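Local coordinates for protein alkaline phosphatase (Antarctic bacterium, PDB 2W5V) that probably hydrolyses phosphate monoesters at alkaline pH as a zinc- and magnesium-dependent alkaline phosphatase of a cold-living bacterium, at residues L199-F213 against F230-K244. The protein carries 1 engineered substitution. Residues are numbered along the deposited sequence; the frame is centred on the assembly and turned at random.
Sequences LTDFSSIASNRKMGF and FLSAATDLAIQFLSK
F202 and F241 both set CG anti to the backbone N (chi1 178° and -179°), which brings the F202 ring onto Q240 and K244 and the F241 ring to the carbonyls of the turn I205-N208. Q240 CB sits over one face of the F202 ring, 4.1 Å from its centroid, a CH-pi contact; A206 CB covers the opposite face, and K244 CG meets the ring edge. L237 meets I205 tip to tip, CD1 to CD1 at 3.9 Å, while its CD2 packs 3.6 Å from F213 CE2. Farther toward the helix start, L199 CD1 touches F230 CD1 and A234 CB, each at 3.7 Å. The F241 ring has M211 CB over one face and turns its edge to I205 O and N208 O, the latter 3.3 Å from CZ. The bend at chi3 (52°) turns the end of K244 to A206 O, which accepts from NZ at 2.8 Å; NZ also donates to a water bound by R209 O. A methionine here would probably keep some of the packing on F202 but leave A206 O without its charged donor. Helix 230-242, nearly antiparallel to strand 210-213, covers strands 165-169 and 249-255 of the central mixed sheet through A238 and L242; its apolar seam with 199-213 is closed at the C-terminal end by one lysine, whose charge N208 O, close but not hydrogen-bonded, probably helps to steady.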
loop_
_atom_site.group_PDB
_atom_site.type_symbol
_atom_site.label_atom_id
_atom_site.label_comp_id
_atom_site.label_asym_id
_atom_site.label_seq_id
_atom_site.Cartn_x
_atom_site.Cartn_y
_atom_site.Cartn_z
ATOM N N LEU B 199 4.125 22.691 -26.401
ATOM C CA LEU B 199 4.358 23.397 -25.149
ATOM C C LEU B 199 5.467 24.398 -25.396
ATOM O O LEU B 199 6.419 24.108 -26.111
ATOM C CB LEU B 199 4.806 22.448 -24.039
ATOM C CG LEU B 199 3.799 21.699 -23.185
ATOM C CD1 LEU B 199 4.573 20.917 -22.116
ATOM C CD2 LEU B 199 2.777 22.630 -22.555
ATOM N N THR B 200 5.339 25.577 -24.808
ATOM C CA THR B 200 6.348 26.613 -24.943
ATOM C C THR B 200 7.006 26.822 -23.587
ATOM O O THR B 200 6.742 26.074 -22.642
ATOM C CB THR B 200 5.704 27.925 -25.392
ATOM O OG1 THR B 200 4.704 28.302 -24.439
ATOM C CG2 THR B 200 5.039 27.747 -26.746
ATOM N N ASP B 201 7.861 27.835 -23.485
ATOM C CA ASP B 201 8.458 28.185 -22.198
ATOM C C ASP B 201 7.623 29.257 -21.505
ATOM O O ASP B 201 6.680 29.798 -22.092
ATOM C CB ASP B 201 9.902 28.663 -22.371
ATOM C CG ASP B 201 9.987 30.074 -22.926
ATOM O OD1 ASP B 201 9.054 30.488 -23.651
ATOM O OD2 ASP B 201 10.990 30.767 -22.637
ATOM N N PHE B 202 7.974 29.576 -20.263
ATOM C CA PHE B 202 7.198 30.539 -19.492
ATOM C C PHE B 202 7.117 31.919 -20.148
ATOM O O PHE B 202 6.033 32.489 -20.267
ATOM C CB PHE B 202 7.725 30.660 -18.062
ATOM C CG PHE B 202 6.992 31.679 -17.237
ATOM C CD1 PHE B 202 5.626 31.565 -17.021
ATOM C CD2 PHE B 202 7.665 32.755 -16.683
ATOM C CE1 PHE B 202 4.948 32.501 -16.266
ATOM C CE2 PHE B 202 6.992 33.696 -15.927
ATOM C CZ PHE B 202 5.632 33.570 -15.718
ATOM N N SER B 203 8.258 32.450 -20.575
ATOM C CA SER B 203 8.305 33.795 -21.146
ATOM C C SER B 203 7.369 33.960 -22.344
ATOM O O SER B 203 6.839 35.047 -22.589
ATOM C CB SER B 203 9.735 34.165 -21.532
ATOM O OG SER B 203 10.579 34.114 -20.399
ATOM N N SER B 204 7.167 32.874 -23.084
ATOM C CA SER B 204 6.246 32.880 -24.220
ATOM C C SER B 204 4.799 33.199 -23.826
ATOM O O SER B 204 4.041 33.773 -24.613
ATOM C CB SER B 204 6.288 31.530 -24.938
ATOM O OG SER B 204 7.420 31.431 -25.786
ATOM N N ILE B 205 4.415 32.823 -22.610
ATOM C CA ILE B 205 3.012 32.911 -22.203
ATOM C C ILE B 205 2.788 33.826 -21.005
ATOM O O ILE B 205 1.654 33.990 -20.547
ATOM C CB ILE B 205 2.438 31.518 -21.852
ATOM C CG1 ILE B 205 3.231 30.885 -20.704
ATOM C CG2 ILE B 205 2.454 30.608 -23.069
ATOM C CD1 ILE B 205 2.559 29.661 -20.099
ATOM N N ALA B 206 3.862 34.426 -20.506
ATOM C CA ALA B 206 3.814 35.126 -19.226
ATOM C C ALA B 206 2.748 36.214 -19.155
ATOM O O ALA B 206 2.138 36.418 -18.106
ATOM C CB ALA B 206 5.174 35.699 -18.887
ATOM N N SER B 207 2.526 36.919 -20.260
ATOM C CA SER B 207 1.594 38.047 -20.239
ATOM C C SER B 207 0.168 37.679 -20.649
ATOM O O SER B 207 -0.682 38.553 -20.802
ATOM C CB SER B 207 2.119 39.210 -21.087
ATOM O OG SER B 207 2.355 38.802 -22.420
ATOM N N ASN B 208 -0.101 36.390 -20.824
ATOM C CA ASN B 208 -1.465 35.953 -21.099
ATOM C C ASN B 208 -2.274 35.862 -19.807
ATOM O O ASN B 208 -1.733 35.522 -18.758
ATOM C CB ASN B 208 -1.465 34.598 -21.802
ATOM C CG ASN B 208 -0.805 34.642 -23.163
ATOM O OD1 ASN B 208 -0.253 33.644 -23.625
ATOM N ND2 ASN B 208 -0.864 35.792 -23.817
ATOM N N ARG B 209 -3.571 36.152 -19.883
ATOM C CA ARG B 209 -4.440 36.030 -18.716
ATOM C C ARG B 209 -4.702 34.557 -18.370
ATOM O O ARG B 209 -4.643 34.157 -17.205
ATOM C CB ARG B 209 -5.754 36.780 -18.945
ATOM C CG ARG B 209 -6.768 36.629 -17.824
ATOM C CD ARG B 209 -6.177 36.958 -16.451
ATOM N NE ARG B 209 -7.161 36.786 -15.378
ATOM C CZ ARG B 209 -7.332 35.667 -14.674
ATOM N NH1 ARG B 209 -6.579 34.593 -14.912
ATOM N NH2 ARG B 209 -8.262 35.622 -13.722
ATOM N N LYS B 210 -4.998 33.752 -19.385
ATOM C CA LYS B 210 -5.152 32.314 -19.195
ATOM C C LYS B 210 -4.491 31.602 -20.357
ATOM O O LYS B 210 -4.343 32.174 -21.430
ATOM C CB LYS B 210 -6.621 31.912 -19.163
ATOM C CG LYS B 210 -7.481 32.612 -18.134
ATOM C CD LYS B 210 -8.892 32.045 -18.240
ATOM C CE LYS B 210 -9.950 32.982 -17.711
ATOM N NZ LYS B 210 -11.279 32.579 -18.247
ATOM N N MET B 211 -4.131 30.341 -20.162
ATOM C CA MET B 211 -3.408 29.618 -21.196
ATOM C C MET B 211 -3.909 28.191 -21.329
ATOM O O MET B 211 -4.064 27.485 -20.334
ATOM C CB MET B 211 -1.912 29.625 -20.882
ATOM C CG MET B 211 -1.059 29.107 -22.020
ATOM S SD MET B 211 -1.143 30.226 -23.420
ATOM C CE MET B 211 -0.717 29.130 -24.771
ATOM N N GLY B 212 -4.158 27.766 -22.562
ATOM C CA GLY B 212 -4.607 26.408 -22.818
ATOM C C GLY B 212 -3.777 25.737 -23.899
ATOM O O GLY B 212 -3.541 26.313 -24.963
ATOM N N PHE B 213 -3.321 24.516 -23.624
ATOM C CA PHE B 213 -2.570 23.736 -24.605
ATOM C C PHE B 213 -3.366 22.495 -25.004
ATOM O O PHE B 213 -3.643 21.627 -24.164
ATOM C CB PHE B 213 -1.220 23.294 -24.030
ATOM C CG PHE B 213 -0.237 24.416 -23.821
ATOM C CD1 PHE B 213 0.638 24.790 -24.833
ATOM C CD2 PHE B 213 -0.161 25.070 -22.597
ATOM C CE1 PHE B 213 1.563 25.813 -24.637
ATOM C CE2 PHE B 213 0.756 26.094 -22.393
ATOM C CZ PHE B 213 1.621 26.466 -23.414
ATOM N N PHE B 230 6.537 15.615 -21.494
ATOM C CA PHE B 230 5.344 16.457 -21.470
ATOM C C PHE B 230 4.774 16.681 -20.065
ATOM O O PHE B 230 4.532 17.816 -19.656
ATOM C CB PHE B 230 4.246 15.875 -22.349
ATOM C CG PHE B 230 2.913 16.532 -22.137
ATOM C CD1 PHE B 230 2.684 17.817 -22.607
ATOM C CD2 PHE B 230 1.900 15.879 -21.456
ATOM C CE1 PHE B 230 1.454 18.436 -22.417
ATOM C CE2 PHE B 230 0.667 16.491 -21.254
ATOM C CZ PHE B 230 0.446 17.774 -21.737
ATOM N N LEU B 231 4.539 15.602 -19.324
ATOM C CA LEU B 231 3.853 15.745 -18.046
ATOM C C LEU B 231 4.656 16.631 -17.088
ATOM O O LEU B 231 4.113 17.562 -16.498
ATOM C CB LEU B 231 3.535 14.378 -17.424
ATOM C CG LEU B 231 2.753 14.378 -16.110
ATOM C CD1 LEU B 231 1.408 15.067 -16.276
ATOM C CD2 LEU B 231 2.570 12.955 -15.617
ATOM N N SER B 232 5.948 16.358 -16.940
ATOM C CA SER B 232 6.784 17.208 -16.098
ATOM C C SER B 232 6.837 18.647 -16.609
ATOM O O SER B 232 6.622 19.588 -15.848
ATOM C CB SER B 232 8.201 16.647 -15.977
ATOM O OG SER B 232 8.186 15.433 -15.251
ATOM N N ALA B 233 7.131 18.811 -17.896
ATOM C CA ALA B 233 7.289 20.141 -18.476
ATOM C C ALA B 233 6.016 20.973 -18.337
ATOM O O ALA B 233 6.077 22.168 -18.050
ATOM C CB ALA B 233 7.707 20.045 -19.947
ATOM N N ALA B 234 4.864 20.338 -18.550
ATOM C CA ALA B 234 3.588 21.041 -18.481
ATOM C C ALA B 234 3.233 21.392 -17.040
ATOM O O ALA B 234 2.658 22.445 -16.774
ATOM C CB ALA B 234 2.486 20.218 -19.121
ATOM N N THR B 235 3.580 20.507 -16.110
ATOM C CA THR B 235 3.384 20.791 -14.694
ATOM C C THR B 235 4.278 21.958 -14.256
ATOM O O THR B 235 3.843 22.861 -13.538
ATOM C CB THR B 235 3.691 19.547 -13.834
ATOM O OG1 THR B 235 2.815 18.482 -14.216
ATOM C CG2 THR B 235 3.484 19.846 -12.361
ATOM N N ASP B 236 5.532 21.943 -14.696
ATOM C CA ASP B 236 6.463 23.006 -14.334
ATOM C C ASP B 236 6.016 24.337 -14.932
ATOM O O ASP B 236 6.151 25.399 -14.315
ATOM C CB ASP B 236 7.870 22.674 -14.820
ATOM C CG ASP B 236 8.907 23.629 -14.271
ATOM O OD1 ASP B 236 9.154 23.590 -13.045
ATOM O OD2 ASP B 236 9.472 24.419 -15.062
ATOM N N LEU B 237 5.491 24.274 -16.147
ATOM C CA LEU B 237 4.983 25.467 -16.809
ATOM C C LEU B 237 3.762 26.004 -16.051
ATOM O O LEU B 237 3.642 27.211 -15.823
ATOM C CB LEU B 237 4.619 25.152 -18.258
ATOM C CG LEU B 237 4.275 26.345 -19.144
ATOM C CD1 LEU B 237 5.470 27.284 -19.254
ATOM C CD2 LEU B 237 3.844 25.859 -20.513
ATOM N N ALA B 238 2.865 25.100 -15.656
ATOM C CA ALA B 238 1.673 25.478 -14.896
ATOM C C ALA B 238 2.069 26.180 -13.606
ATOM O O ALA B 238 1.506 27.209 -13.242
ATOM C CB ALA B 238 0.822 24.249 -14.589
ATOM N N ILE B 239 3.042 25.613 -12.909
ATOM C CA ILE B 239 3.530 26.219 -11.680
ATOM C C ILE B 239 4.005 27.661 -11.891
ATOM O O ILE B 239 3.628 28.565 -11.142
ATOM C CB ILE B 239 4.656 25.390 -11.061
ATOM C CG1 ILE B 239 4.079 24.101 -10.471
ATOM C CG2 ILE B 239 5.363 26.204 -9.991
ATOM C CD1 ILE B 239 5.147 23.074 -10.074
ATOM N N GLN B 240 4.824 27.878 -12.913
ATOM C CA GLN B 240 5.334 29.219 -13.187
ATOM C C GLN B 240 4.218 30.163 -13.593
ATOM O O GLN B 240 4.182 31.313 -13.162
ATOM C CB GLN B 240 6.389 29.187 -14.287
ATOM C CG GLN B 240 7.540 28.248 -14.018
ATOM C CD GLN B 240 8.566 28.291 -15.124
ATOM O OE1 GLN B 240 9.333 29.252 -15.237
ATOM N NE2 GLN B 240 8.581 27.255 -15.959
ATOM N N PHE B 241 3.305 29.685 -14.429
ATOM C CA PHE B 241 2.252 30.560 -14.926
ATOM C C PHE B 241 1.296 30.954 -13.810
ATOM O O PHE B 241 0.881 32.110 -13.718
ATOM C CB PHE B 241 1.462 29.894 -16.049
ATOM C CG PHE B 241 0.372 30.768 -16.611
ATOM C CD1 PHE B 241 0.671 31.749 -17.545
ATOM C CD2 PHE B 241 -0.944 30.610 -16.209
ATOM C CE1 PHE B 241 -0.319 32.562 -18.067
ATOM C CE2 PHE B 241 -1.947 31.420 -16.730
ATOM C CZ PHE B 241 -1.633 32.398 -17.659
ATOM N N LEU B 242 0.944 29.984 -12.970
ATOM C CA LEU B 242 -0.066 30.211 -11.946
ATOM C C LEU B 242 0.473 30.986 -10.748
ATOM O O LEU B 242 -0.299 31.545 -9.974
ATOM C CB LEU B 242 -0.697 28.887 -11.500
ATOM C CG LEU B 242 -1.521 28.215 -12.602
ATOM C CD1 LEU B 242 -2.000 26.848 -12.147
ATOM C CD2 LEU B 242 -2.691 29.108 -13.026
ATOM N N SER B 243 1.795 31.025 -10.597
ATOM C CA SER B 243 2.382 31.737 -9.471
ATOM C C SER B 243 2.805 33.156 -9.839
ATOM O O SER B 243 3.425 33.849 -9.039
ATOM C CB SER B 243 3.543 30.952 -8.844
ATOM O OG SER B 243 4.552 30.662 -9.789
ATOM N N LYS B 244 2.466 33.582 -11.053
ATOM C CA LYS B 244 2.649 34.977 -11.446
ATOM C C LYS B 244 2.091 35.902 -10.374
ATOM O O LYS B 244 1.061 35.606 -9.762
ATOM C CB LYS B 244 1.910 35.270 -12.752
ATOM C CG LYS B 244 2.661 34.900 -14.007
ATOM C CD LYS B 244 1.708 34.827 -15.195
ATOM C CE LYS B 244 0.877 36.092 -15.336
ATOM N NZ LYS B 244 -0.070 35.993 -16.483
HETATM O O HOH W 1 9.879 27.953 -18.974
HETATM O O HOH W 2 -2.713 34.903 -15.463
#